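Local atomic coordinates of alcohol dehydrogenase (PDB entry 1H2B), a protein that probably catalyses the NAD-dependent oxidation of alcohols as a zinc-containing alcohol dehydrogenase, and binds zinc and the dinucleotide. Residues H55-L58 with H59-Q62; L21-Y24 with N25-L28; K153-S156 with R157-V161; V319-L323 with Q324-R328. All coordinates share one frame; numbering follows the deposited sequence.

Contact 1. Residues H55-L58 with H59-Q62. With NAJ (nicotinamide-adenine-dinucleotide (acidic form)), chain I; OCA (octanoic acid (caprylic acid)), chain H.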
loop_
_atom_site.group_PDB
_atom_site.type_symbol
_atom_site.label_atom_id
_atom_site.label_comp_id
_atom_site.label_asym_id
_atom_site.label_seq_id
_atom_site.Cartn_x
_atom_site.Cartn_y
_atom_site.Cartn_z
ATOM N N HIS B 55 -12.021 23.751 18.147
ATOM C CA HIS B 55 -11.132 24.894 17.981
ATOM C C HIS B 55 -11.311 25.606 16.626
ATOM O O HIS B 55 -11.044 26.805 16.502
ATOM C CB HIS B 55 -9.667 24.500 18.233
ATOM C CG HIS B 55 -8.804 25.637 18.707
ATOM N ND1 HIS B 55 -8.205 25.624 19.943
ATOM C CD2 HIS B 55 -8.460 26.812 18.120
ATOM C CE1 HIS B 55 -7.517 26.748 20.104
ATOM N NE2 HIS B 55 -7.649 27.484 19.012
ATOM N N THR B 56 -11.788 24.896 15.602
ATOM C CA THR B 56 -12.099 25.546 14.350
ATOM C C THR B 56 -13.125 26.654 14.508
ATOM O O THR B 56 -13.110 27.608 13.714
ATOM C CB THR B 56 -12.607 24.511 13.361
ATOM O OG1 THR B 56 -11.476 23.745 12.933
ATOM C CG2 THR B 56 -13.212 25.188 12.093
ATOM N N ASP B 57 -14.009 26.504 15.490
ATOM C CA ASP B 57 -14.999 27.577 15.767
ATOM C C ASP B 57 -14.346 28.867 16.234
ATOM O O ASP B 57 -14.805 29.956 15.837
ATOM C CB ASP B 57 -16.075 27.069 16.711
ATOM C CG ASP B 57 -16.833 25.935 16.078
ATOM O OD1 ASP B 57 -17.127 24.915 16.747
ATOM O OD2 ASP B 57 -17.110 26.030 14.870
ATOM N N LEU B 58 -13.254 28.762 16.988
ATOM C CA LEU B 58 -12.490 29.964 17.319
ATOM C C LEU B 58 -11.831 30.553 16.084
ATOM O O LEU B 58 -11.867 31.771 15.853
ATOM C CB LEU B 58 -11.440 29.645 18.372
ATOM C CG LEU B 58 -11.913 29.191 19.745
ATOM C CD1 LEU B 58 -10.736 28.614 20.483
ATOM C CD2 LEU B 58 -12.435 30.444 20.459
ATOM N N HIS B 59 -11.220 29.699 15.267
ATOM C CA HIS B 59 -10.662 30.149 14.008
ATOM C C HIS B 59 -11.722 30.822 13.135
ATOM O O HIS B 59 -11.436 31.839 12.513
ATOM C CB HIS B 59 -9.976 29.007 13.224
ATOM C CG HIS B 59 -8.845 28.321 13.951
ATOM N ND1 HIS B 59 -7.966 28.969 14.795
ATOM C CD2 HIS B 59 -8.449 27.029 13.927
ATOM C CE1 HIS B 59 -7.100 28.093 15.283
ATOM N NE2 HIS B 59 -7.344 26.919 14.734
ATOM N N LEU B 60 -12.956 30.278 13.109
ATOM C CA LEU B 60 -14.020 30.864 12.293
ATOM C C LEU B 60 -14.347 32.269 12.784
ATOM O O LEU B 60 -14.394 33.198 11.973
ATOM C CB LEU B 60 -15.290 29.998 12.357
ATOM C CG LEU B 60 -15.205 28.807 11.374
ATOM C CD1 LEU B 60 -16.269 27.790 11.743
ATOM C CD2 LEU B 60 -15.281 29.173 9.910
ATOM N N VAL B 61 -14.576 32.391 14.081
ATOM C CA VAL B 61 -14.919 33.692 14.665
ATOM C C VAL B 61 -13.769 34.694 14.413
ATOM O O VAL B 61 -14.014 35.887 14.123
ATOM C CB VAL B 61 -15.250 33.567 16.141
ATOM C CG1 VAL B 61 -15.412 34.960 16.785
ATOM C CG2 VAL B 61 -16.552 32.814 16.313
ATOM N N GLN B 62 -12.526 34.204 14.469
ATOM C CA GLN B 62 -11.352 35.066 14.181
ATOM C C GLN B 62 -11.219 35.511 12.710
ATOM O O GLN B 62 -10.407 36.395 12.386
ATOM C CB GLN B 62 -10.050 34.387 14.628
ATOM C CG GLN B 62 -9.688 34.578 16.079
ATOM C CD GLN B 62 -8.807 33.445 16.606
ATOM O OE1 GLN B 62 -7.981 32.898 15.861
ATOM N NE2 GLN B 62 -8.993 33.079 17.876
HETATM P PA NAJ I . -8.232 22.122 21.415
HETATM O O1A NAJ I . -8.192 23.586 21.754
HETATM O O2A NAJ I . -9.261 21.214 22.109
HETATM O O5B NAJ I . -6.855 21.388 21.755
HETATM C C5B NAJ I . -5.580 22.003 21.526
HETATM C C4B NAJ I . -4.658 21.330 22.529
HETATM O O4B NAJ I . -3.317 21.752 22.211
HETATM C C3B NAJ I . -4.967 21.682 23.984
HETATM O O3B NAJ I . -5.026 20.511 24.816
HETATM C C2B NAJ I . -3.772 22.578 24.277
HETATM O O2B NAJ I . -3.429 22.658 25.670
HETATM C C1B NAJ I . -2.638 21.971 23.440
HETATM N N9A NAJ I . -1.516 22.869 23.172
HETATM C C8A NAJ I . -1.486 24.260 22.994
HETATM N N7A NAJ I . -0.209 24.650 22.731
HETATM C C5A NAJ I . 0.574 23.532 22.749
HETATM C C6A NAJ I . 1.917 23.317 22.557
HETATM N N6A NAJ I . 2.790 24.308 22.332
HETATM N N1A NAJ I . 2.382 22.028 22.575
HETATM C C2A NAJ I . 1.559 20.950 22.852
HETATM N N3A NAJ I . 0.245 21.177 23.065
HETATM C C4A NAJ I . -0.234 22.448 23.018
HETATM O O3 NAJ I . -8.374 22.045 19.833
HETATM P PN NAJ I . -9.136 20.947 18.928
HETATM O O1N NAJ I . -10.539 21.313 18.767
HETATM O O2N NAJ I . -8.778 19.594 19.396
HETATM O O5D NAJ I . -8.466 21.282 17.508
HETATM C C5D NAJ I . -7.078 21.000 17.343
HETATM C C4D NAJ I . -6.588 21.640 16.054
HETATM O O4D NAJ I . -7.118 20.877 14.955
HETATM C C3D NAJ I . -7.097 23.063 15.831
HETATM O O3D NAJ I . -6.135 23.759 15.018
HETATM C C2D NAJ I . -8.380 22.845 15.017
HETATM O O2D NAJ I . -8.814 23.948 14.272
HETATM C C1D NAJ I . -7.870 21.712 14.108
HETATM N N1N NAJ I . -8.852 20.904 13.383
HETATM C C2N NAJ I . -8.415 20.328 12.228
HETATM C C3N NAJ I . -9.260 19.494 11.514
HETATM C C7N NAJ I . -8.794 18.917 10.218
HETATM O O7N NAJ I . -9.715 18.195 9.557
HETATM N N7N NAJ I . -7.554 19.005 9.728
HETATM C C4N NAJ I . -10.587 19.188 11.963
HETATM C C5N NAJ I . -10.906 19.680 13.260
HETATM C C6N NAJ I . -10.064 20.546 13.930
HETATM C C1 OCA H . -13.042 21.184 10.964
HETATM C C2 OCA H . -12.214 21.859 9.859
HETATM C C3 OCA H . -12.683 21.402 8.467
HETATM C C4 OCA H . -12.209 22.274 7.316
HETATM C C5 OCA H . -12.890 21.818 6.026
HETATM C C6 OCA H . -12.284 22.504 4.804
HETATM C C7 OCA H . -12.854 22.007 3.479
HETATM C C8 OCA H . -12.188 22.756 2.339
HETATM O O1 OCA H . -12.929 21.567 12.161
HETATM O O2 OCA H . -13.803 20.234 10.686
HETATM O O HOH W 1 -12.248 33.603 17.783
#
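The carbonyl oxygen of Leu-58 takes two donors. Gln-62 N reaches Leu-58 O at 2.9 Å, and water 1 donates to Leu-58 O at 2.7 Å. Gln-62 NE2 holds the same water by a weak bond. The three residues before Leu-58 make the same helical bond: His-59 N to His-55 O, Leu-60 N to Thr-56 O, and Val-61 N to Asp-57 O.

The two histidines lie one turn apart. His-55 CD2 sits over one face of the His-59 ring, 3.4 Å from His-59 CE1, with the ring planes at 45°. Leu-58 CD1 lies over the centre of one face of the His-55 ring. The His-55 ring swings anti to its main-chain nitrogen (chi1 -153°). This brings ND1 to the pyrophosphate of the bound dinucleotide, and His-55 ND1 donates to NAJ O1A at 2.7 Å, in the ring plane and almost straight (173°). His-55 N holds the other phosphate through NAJ O1N. His-59 NE2 makes a weak 3.4 Å bond to the ribose oxygen NAJ O3D, while His-59 ND1 is buried without a partner. A leucine at His-59 would probably leave that ribose hydroxyl without this donor. Thr-56 OG1 serves both ligands: it donates to OCA O1 at 2.7 Å and accepts from NAJ O2D at 3.0 Å. Tyr-286 also bonds to it.

Helix 55-61 thus lines the cofactor site and the pocket that holds the octanoic acid, just after strand 44-52, and Leu-58 packs it against Leu-343 and Leu-346 of helix 339-347.

Contact 2. Residues L21-Y24 with N25-L28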
loop_
_atom_site.group_PDB
_atom_site.type_symbol
_atom_site.label_atom_id
_atom_site.label_comp_id
_atom_site.label_asym_id
_atom_site.label_seq_id
_atom_site.Cartn_x
_atom_site.Cartn_y
_atom_site.Cartn_z
ATOM N N LEU B 21 -22.854 33.695 13.589
ATOM C CA LEU B 21 -21.753 34.595 13.303
ATOM C C LEU B 21 -22.271 35.698 12.389
ATOM O O LEU B 21 -22.621 35.430 11.250
ATOM C CB LEU B 21 -20.611 33.833 12.607
ATOM C CG LEU B 21 -19.254 34.518 12.440
ATOM C CD1 LEU B 21 -18.246 33.457 12.066
ATOM C CD2 LEU B 21 -19.252 35.610 11.376
ATOM N N HIS B 22 -22.309 36.931 12.907
ATOM C CA HIS B 22 -22.625 38.125 12.106
ATOM C C HIS B 22 -21.393 38.935 11.766
ATOM O O HIS B 22 -21.303 39.494 10.686
ATOM C CB HIS B 22 -23.579 39.057 12.849
ATOM C CG HIS B 22 -24.984 38.560 12.927
ATOM N ND1 HIS B 22 -26.005 39.093 12.171
ATOM C CD2 HIS B 22 -25.542 37.580 13.679
ATOM C CE1 HIS B 22 -27.135 38.476 12.467
ATOM N NE2 HIS B 22 -26.880 37.550 13.374
ATOM N N GLU B 23 -20.458 39.003 12.706
ATOM C CA GLU B 23 -19.233 39.755 12.524
ATOM C C GLU B 23 -18.078 38.996 13.145
ATOM O O GLU B 23 -18.210 38.464 14.254
ATOM C CB GLU B 23 -19.321 41.127 13.217
ATOM C CG GLU B 23 -20.658 41.841 13.111
ATOM C CD GLU B 23 -20.838 42.917 14.169
ATOM O OE1 GLU B 23 -21.763 42.793 15.007
ATOM O OE2 GLU B 23 -20.055 43.893 14.152
ATOM N N TYR B 24 -16.950 39.022 12.450
ATOM C CA TYR B 24 -15.705 38.424 12.936
ATOM C C TYR B 24 -15.165 39.171 14.145
ATOM O O TYR B 24 -15.391 40.384 14.281
ATOM C CB TYR B 24 -14.679 38.351 11.814
ATOM C CG TYR B 24 -15.156 37.488 10.669
ATOM C CD1 TYR B 24 -15.455 38.020 9.423
ATOM C CD2 TYR B 24 -15.351 36.110 10.853
ATOM C CE1 TYR B 24 -15.909 37.208 8.372
ATOM C CE2 TYR B 24 -15.797 35.317 9.838
ATOM C CZ TYR B 24 -16.083 35.835 8.601
ATOM O OH TYR B 24 -16.524 35.014 7.592
ATOM N N ASN B 25 -14.486 38.425 15.021
ATOM C CA ASN B 25 -13.901 38.953 16.252
ATOM C C ASN B 25 -14.868 39.580 17.239
ATOM O O ASN B 25 -14.509 40.479 18.007
ATOM C CB ASN B 25 -12.723 39.859 15.903
ATOM C CG ASN B 25 -11.578 39.078 15.334
ATOM O OD1 ASN B 25 -11.098 38.120 15.965
ATOM N ND2 ASN B 25 -11.141 39.444 14.134
ATOM N N LYS B 26 -16.091 39.048 17.237
ATOM C CA LYS B 26 -17.132 39.421 18.186
ATOM C C LYS B 26 -17.830 38.149 18.680
ATOM O O LYS B 26 -17.731 37.105 18.009
ATOM C CB LYS B 26 -18.106 40.386 17.504
ATOM C CG LYS B 26 -17.794 41.862 17.818
ATOM C CD LYS B 26 -17.912 42.751 16.582
ATOM C CE LYS B 26 -17.098 44.049 16.732
ATOM N NZ LYS B 26 -17.357 44.779 18.015
ATOM N N PRO B 27 -18.516 38.204 19.821
ATOM C CA PRO B 27 -19.275 37.045 20.316
ATOM C C PRO B 27 -20.322 36.612 19.273
ATOM O O PRO B 27 -20.835 37.448 18.510
ATOM C CB PRO B 27 -19.971 37.589 21.566
ATOM C CG PRO B 27 -19.153 38.762 21.959
ATOM C CD PRO B 27 -18.645 39.366 20.728
ATOM N N LEU B 28 -20.631 35.320 19.227
ATOM C CA LEU B 28 -21.762 34.895 18.397
ATOM C C LEU B 28 -23.048 35.481 18.978
ATOM O O LEU B 28 -23.145 35.746 20.192
ATOM C CB LEU B 28 -21.871 33.364 18.349
ATOM C CG LEU B 28 -20.597 32.716 17.807
ATOM C CD1 LEU B 28 -20.696 31.174 18.063
ATOM C CD2 LEU B 28 -20.326 33.026 16.332
HETATM O O HOH W 2 -21.451 37.879 15.533
HETATM O O HOH W 3 -19.354 36.468 15.694
#
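Leu-21 and Leu-28 make the apolar part of this loop. Leu-28 CD2 lies 3.8 Å from Leu-21 CB and 3.7 Å from Leu-21 CA, so one methyl branch rests against the backbone as well as the side chain. They meet at the base of the loop, where the end of the Leu-28 side chain reaches Leu-21.

The backbone between them turns at Glu-23 to Lys-26, a type II beta turn. Tyr-24 and Asn-25 are its central residues, and Asn-25 carries the positive phi (60°) that this turn needs at its third position.

Water fills in the polar links across the loop. Water 2 accepts from His-22 N at 2.9 Å and donates to Pro-27 O at 3.1 Å. Water 3 lies 2.7 Å from Glu-23 O and 2.9 Å from Lys-26 O, but it can probably not serve all the acceptors around it at once.

The charged side chains meet through carbon. Glu-23 OE2 is 3.4 Å from Lys-26 CD. Glu-23 OE2 and Lys-26 NZ stay 4.8 Å apart, so any attraction between the opposite charges is probably a loose one. The salt bridge of Glu-23 is made instead by OE1 with Arg-29.

The loop joins strands 17-21 and 29-32, antiparallel neighbours in a small sheet, and so closes a beta hairpin. Leu-28 packs on Ile-339 and Leu-343 of helix 339-347, where Asn-340 OD1 accepts from Leu-28 N. The Tyr-24 ring meets His-66 of helix 66-69, with Pro-71 and Leu-73 beside it.

Contact 3. Residues K153-S156 with R157-V161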
loop_
_atom_site.group_PDB
_atom_site.type_symbol
_atom_site.label_atom_id
_atom_site.label_comp_id
_atom_site.label_asym_id
_atom_site.label_seq_id
_atom_site.Cartn_x
_atom_site.Cartn_y
_atom_site.Cartn_z
ATOM N N LYS B 153 -31.294 2.282 18.006
ATOM C CA LYS B 153 -32.564 2.929 18.305
ATOM C C LYS B 153 -32.740 3.156 19.806
ATOM O O LYS B 153 -33.310 4.164 20.241
ATOM C CB LYS B 153 -33.690 2.070 17.739
ATOM C CG LYS B 153 -34.986 2.828 17.610
ATOM C CD LYS B 153 -36.056 2.011 16.923
ATOM C CE LYS B 153 -37.307 2.864 16.772
ATOM N NZ LYS B 153 -38.025 3.053 18.075
ATOM N N ASP B 154 -32.189 2.227 20.575
ATOM C CA ASP B 154 -32.255 2.207 22.026
ATOM C C ASP B 154 -31.296 3.171 22.764
ATOM O O ASP B 154 -31.335 3.270 23.999
ATOM C CB ASP B 154 -31.968 0.767 22.500
ATOM C CG ASP B 154 -30.790 0.112 21.739
ATOM O OD1 ASP B 154 -30.992 -0.378 20.596
ATOM O OD2 ASP B 154 -29.626 0.044 22.203
ATOM N N ILE B 155 -30.418 3.870 22.046
ATOM C CA ILE B 155 -29.365 4.629 22.741
ATOM C C ILE B 155 -29.979 5.693 23.649
ATOM O O ILE B 155 -30.951 6.336 23.277
ATOM C CB ILE B 155 -28.360 5.268 21.708
ATOM C CG1 ILE B 155 -27.131 5.832 22.426
ATOM C CG2 ILE B 155 -29.036 6.396 20.896
ATOM C CD1 ILE B 155 -25.953 6.131 21.454
ATOM N N SER B 156 -29.404 5.886 24.828
ATOM C CA SER B 156 -29.861 6.916 25.739
ATOM C C SER B 156 -29.456 8.284 25.226
ATOM O O SER B 156 -28.470 8.396 24.484
ATOM C CB SER B 156 -29.276 6.708 27.138
ATOM O OG SER B 156 -27.870 6.983 27.198
ATOM N N ARG B 157 -30.197 9.310 25.625
ATOM C CA ARG B 157 -29.837 10.663 25.218
ATOM C C ARG B 157 -28.423 11.000 25.696
ATOM O O ARG B 157 -27.633 11.600 24.959
ATOM C CB ARG B 157 -30.849 11.686 25.748
ATOM C CG ARG B 157 -30.643 13.124 25.230
ATOM C CD ARG B 157 -31.352 14.153 26.088
ATOM N NE ARG B 157 -30.852 14.028 27.455
ATOM C CZ ARG B 157 -29.720 14.577 27.893
ATOM N NH1 ARG B 157 -28.971 15.352 27.092
ATOM N NH2 ARG B 157 -29.334 14.350 29.140
ATOM N N GLU B 158 -28.105 10.612 26.929
ATOM C CA GLU B 158 -26.799 10.867 27.515
ATOM C C GLU B 158 -25.671 10.241 26.683
ATOM O O GLU B 158 -24.662 10.894 26.421
ATOM C CB GLU B 158 -26.778 10.309 28.955
ATOM C CG GLU B 158 -27.648 11.098 29.930
ATOM C CD GLU B 158 -29.161 10.877 29.756
ATOM O OE1 GLU B 158 -29.615 9.795 29.255
ATOM O OE2 GLU B 158 -29.910 11.816 30.138
ATOM N N LYS B 159 -25.843 8.996 26.243
ATOM C CA LYS B 159 -24.811 8.320 25.451
ATOM C C LYS B 159 -24.728 8.970 24.076
ATOM O O LYS B 159 -23.620 9.075 23.509
ATOM C CB LYS B 159 -25.096 6.823 25.303
ATOM C CG LYS B 159 -24.672 5.998 26.532
ATOM C CD LYS B 159 -25.581 4.772 26.837
ATOM C CE LYS B 159 -26.028 3.973 25.604
ATOM N NZ LYS B 159 -27.479 3.609 25.677
ATOM N N LEU B 160 -25.885 9.346 23.523
ATOM C CA LEU B 160 -25.900 10.017 22.193
ATOM C C LEU B 160 -25.062 11.293 22.229
ATOM O O LEU B 160 -24.230 11.565 21.343
ATOM C CB LEU B 160 -27.352 10.325 21.737
ATOM C CG LEU B 160 -27.507 11.086 20.417
ATOM C CD1 LEU B 160 -27.010 10.213 19.280
ATOM C CD2 LEU B 160 -28.958 11.386 20.182
ATOM N N VAL B 161 -25.293 12.102 23.261
ATOM C CA VAL B 161 -24.604 13.383 23.383
ATOM C C VAL B 161 -23.091 13.190 23.538
ATOM O O VAL B 161 -22.287 13.940 22.949
ATOM C CB VAL B 161 -25.172 14.142 24.620
ATOM C CG1 VAL B 161 -24.298 15.360 24.992
ATOM C CG2 VAL B 161 -26.613 14.576 24.329
#
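Ser-156 is the N-cap of helix 157-162, and its side chain is turned back to Lys-159. Ser-156 OG lies between the main-chain N and the carbonyl carbon (chi1 71°), which sets it to accept from Lys-159 N at 3.0 Å. Ser-156 O takes Leu-160 N at 2.9 Å. With an alanine in place of Ser-156, Lys-159 N would probably lose its capping acceptor and the first turn would be likelier to fray.

The lysine chain folds round the cap. It curls back so that Lys-159 CD lies 3.2 Å from Ser-156 OG. Ile-155 crosses Lys-159 at a slant, with Ile-155 CG1 3.7 Å from Lys-159 CB. Its other branch, Ile-155 CG2, lies 4.4 Å from Leu-160 CB. Ile-155 and Leu-160 stand at the two positions of a hydrophobic staple, one before the cap and one in the first turn. Leu-160 then packs on Val-82 and Tyr-84 of strand 81-88.

On the outer surface, Arg-157 and Glu-158 form a salt bridge. Arg-157 NH2 meets Glu-158 OE2 at 2.8 Å, from above the carboxylate plane (45° out of it).

Contact 4. Residues V319-L323 with Q324-R328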
loop_
_atom_site.group_PDB
_atom_site.type_symbol
_atom_site.label_atom_id
_atom_site.label_comp_id
_atom_site.label_asym_id
_atom_site.label_seq_id
_atom_site.Cartn_x
_atom_site.Cartn_y
_atom_site.Cartn_z
ATOM N N VAL B 319 -17.563 5.026 14.659
ATOM C CA VAL B 319 -18.762 4.796 15.413
ATOM C C VAL B 319 -18.769 3.339 15.929
ATOM O O VAL B 319 -19.138 3.120 17.069
ATOM C CB VAL B 319 -19.980 5.098 14.582
ATOM C CG1 VAL B 319 -21.280 4.574 15.290
ATOM C CG2 VAL B 319 -20.093 6.597 14.388
ATOM N N THR B 320 -18.354 2.394 15.088
ATOM C CA THR B 320 -18.246 1.002 15.533
ATOM C C THR B 320 -17.317 0.853 16.753
ATOM O O THR B 320 -17.675 0.235 17.770
ATOM C CB THR B 320 -17.766 0.131 14.386
ATOM O OG1 THR B 320 -18.778 0.073 13.363
ATOM C CG2 THR B 320 -17.561 -1.338 14.934
ATOM N N LEU B 321 -16.121 1.450 16.708
ATOM C CA LEU B 321 -15.210 1.408 17.841
ATOM C C LEU B 321 -15.846 1.998 19.110
ATOM O O LEU B 321 -15.671 1.483 20.209
ATOM C CB LEU B 321 -13.956 2.243 17.528
ATOM C CG LEU B 321 -12.828 1.623 16.757
ATOM C CD1 LEU B 321 -11.710 2.672 16.637
ATOM C CD2 LEU B 321 -12.310 0.332 17.447
ATOM N N ALA B 322 -16.574 3.100 18.963
ATOM C CA ALA B 322 -17.233 3.729 20.102
ATOM C C ALA B 322 -18.329 2.821 20.687
ATOM O O ALA B 322 -18.403 2.654 21.925
ATOM C CB ALA B 322 -17.773 5.124 19.717
ATOM N N LEU B 323 -19.098 2.199 19.805
ATOM C CA LEU B 323 -20.190 1.316 20.262
ATOM C C LEU B 323 -19.602 0.075 20.922
ATOM O O LEU B 323 -20.241 -0.512 21.825
ATOM C CB LEU B 323 -21.127 0.972 19.121
ATOM C CG LEU B 323 -21.944 2.195 18.677
ATOM C CD1 LEU B 323 -22.757 1.833 17.431
ATOM C CD2 LEU B 323 -22.845 2.748 19.814
ATOM N N GLN B 324 -18.396 -0.326 20.508
ATOM C CA GLN B 324 -17.661 -1.424 21.160
ATOM C C GLN B 324 -17.063 -1.060 22.511
ATOM O O GLN B 324 -16.524 -1.938 23.213
ATOM C CB GLN B 324 -16.537 -1.956 20.238
ATOM C CG GLN B 324 -17.047 -2.683 19.032
ATOM C CD GLN B 324 -15.949 -3.049 18.061
ATOM O OE1 GLN B 324 -14.814 -2.534 18.165
ATOM N NE2 GLN B 324 -16.257 -3.897 17.132
ATOM N N GLY B 325 -17.094 0.236 22.850
ATOM C CA GLY B 325 -16.519 0.720 24.081
ATOM C C GLY B 325 -15.021 0.914 24.045
ATOM O O GLY B 325 -14.380 1.008 25.096
ATOM N N LYS B 326 -14.438 0.984 22.837
ATOM C CA LYS B 326 -12.984 1.036 22.676
ATOM C C LYS B 326 -12.444 2.462 22.568
ATOM O O LYS B 326 -11.254 2.693 22.678
ATOM C CB LYS B 326 -12.513 0.193 21.506
ATOM C CG LYS B 326 -12.748 -1.292 21.775
ATOM C CD LYS B 326 -12.376 -2.147 20.630
ATOM C CE LYS B 326 -12.884 -3.585 20.848
ATOM N NZ LYS B 326 -12.437 -4.524 19.766
ATOM N N VAL B 327 -13.340 3.402 22.387
ATOM C CA VAL B 327 -12.994 4.799 22.406
ATOM C C VAL B 327 -14.137 5.521 23.107
ATOM O O VAL B 327 -15.322 5.214 22.903
ATOM C CB VAL B 327 -12.708 5.355 20.966
ATOM C CG1 VAL B 327 -13.957 5.351 20.116
ATOM C CG2 VAL B 327 -12.166 6.787 21.023
ATOM N N ARG B 328 -13.784 6.471 23.955
ATOM C CA ARG B 328 -14.771 7.271 24.658
ATOM C C ARG B 328 -14.283 8.702 24.805
ATOM O O ARG B 328 -13.157 8.940 25.201
ATOM C CB ARG B 328 -15.055 6.688 26.037
ATOM C CG ARG B 328 -16.185 7.448 26.737
ATOM C CD ARG B 328 -16.450 7.006 28.188
ATOM N NE ARG B 328 -15.700 7.825 29.147
ATOM C CZ ARG B 328 -15.899 9.129 29.372
ATOM N NH1 ARG B 328 -16.845 9.803 28.715
ATOM N NH2 ARG B 328 -15.140 9.760 30.264
HETATM O O HOH W 4 -17.703 4.647 23.773
#
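Lys-326 N bonds back to Leu-321 O at 2.9 Å across a Schellman motif, which ends helix 312-323. Gly-325 N reaches Ala-322 O at 2.9 Å, but from well above the carbonyl plane (66° out of it). Gly-325 is the residue with positive phi (80°), a backbone angle glycine adopts easily. One step earlier, Gln-324 N still makes the ordinary helical bond to Thr-320 O.

A water continues the capping. Water 4 donates to Ala-322 O at 2.8 Å and to Val-327 O at 2.6 Å. It bridges the last turn to the chain that leaves it.

Two kinds of side-chain packing follow. At the partly polar edge, Thr-320 CG2 touches the Gln-324 amide at NE2, 3.6 Å away. Leu-321 CD2 meets Lys-326 CD at 4.0 Å, the two side chains crossing at about a right angle. This pair stands where a Schellman motif usually makes its hydrophobic contact. Leu-321 also packs on Pro-186 of the second subunit, and Gln-324 on Thr-213 of that subunit, so the helix end takes part in the subunit interface.

Val-327 makes the apolar contact with Leu-321 and Ala-322, and also touches Ile-201 and Gln-204 of helix 197-209. Its CG1 branch is tucked between the main-chain N and carbonyl carbon (chi1 66°) and lies against the backbone of Ala-322. Leu-321 CB and Ala-322 CB both meet this methyl. Val-327 CG1 lies 3.8 Å from Ala-322 CB and 3.6 Å from Ala-322 N.

Overall arrangement
All contacts are local and in series, none nested or crossed. Contact 2 comes first and closes the loop between strands 17-21 and 29-32. Contact 1 follows on helix 55-61. These two touch: Val-61 O probably takes a hydrogen bond from Asn-25 N, 2.7 Å away, and their centres lie about 10 Å apart. They tie the first hairpin to the cofactor-binding helix. Contact 3 leads from strand 148-150 into helix 157-162, which packs on strands 81-88 and 354-358. Contact 4 leads from helix 312-323, beside helix 197-209, to strand 331-335. Contacts 3 and 4 lie about 13 Å apart between centres, without touching. Contacts 1 and 2 lie on the opposite side of the chain's centre from contact 4.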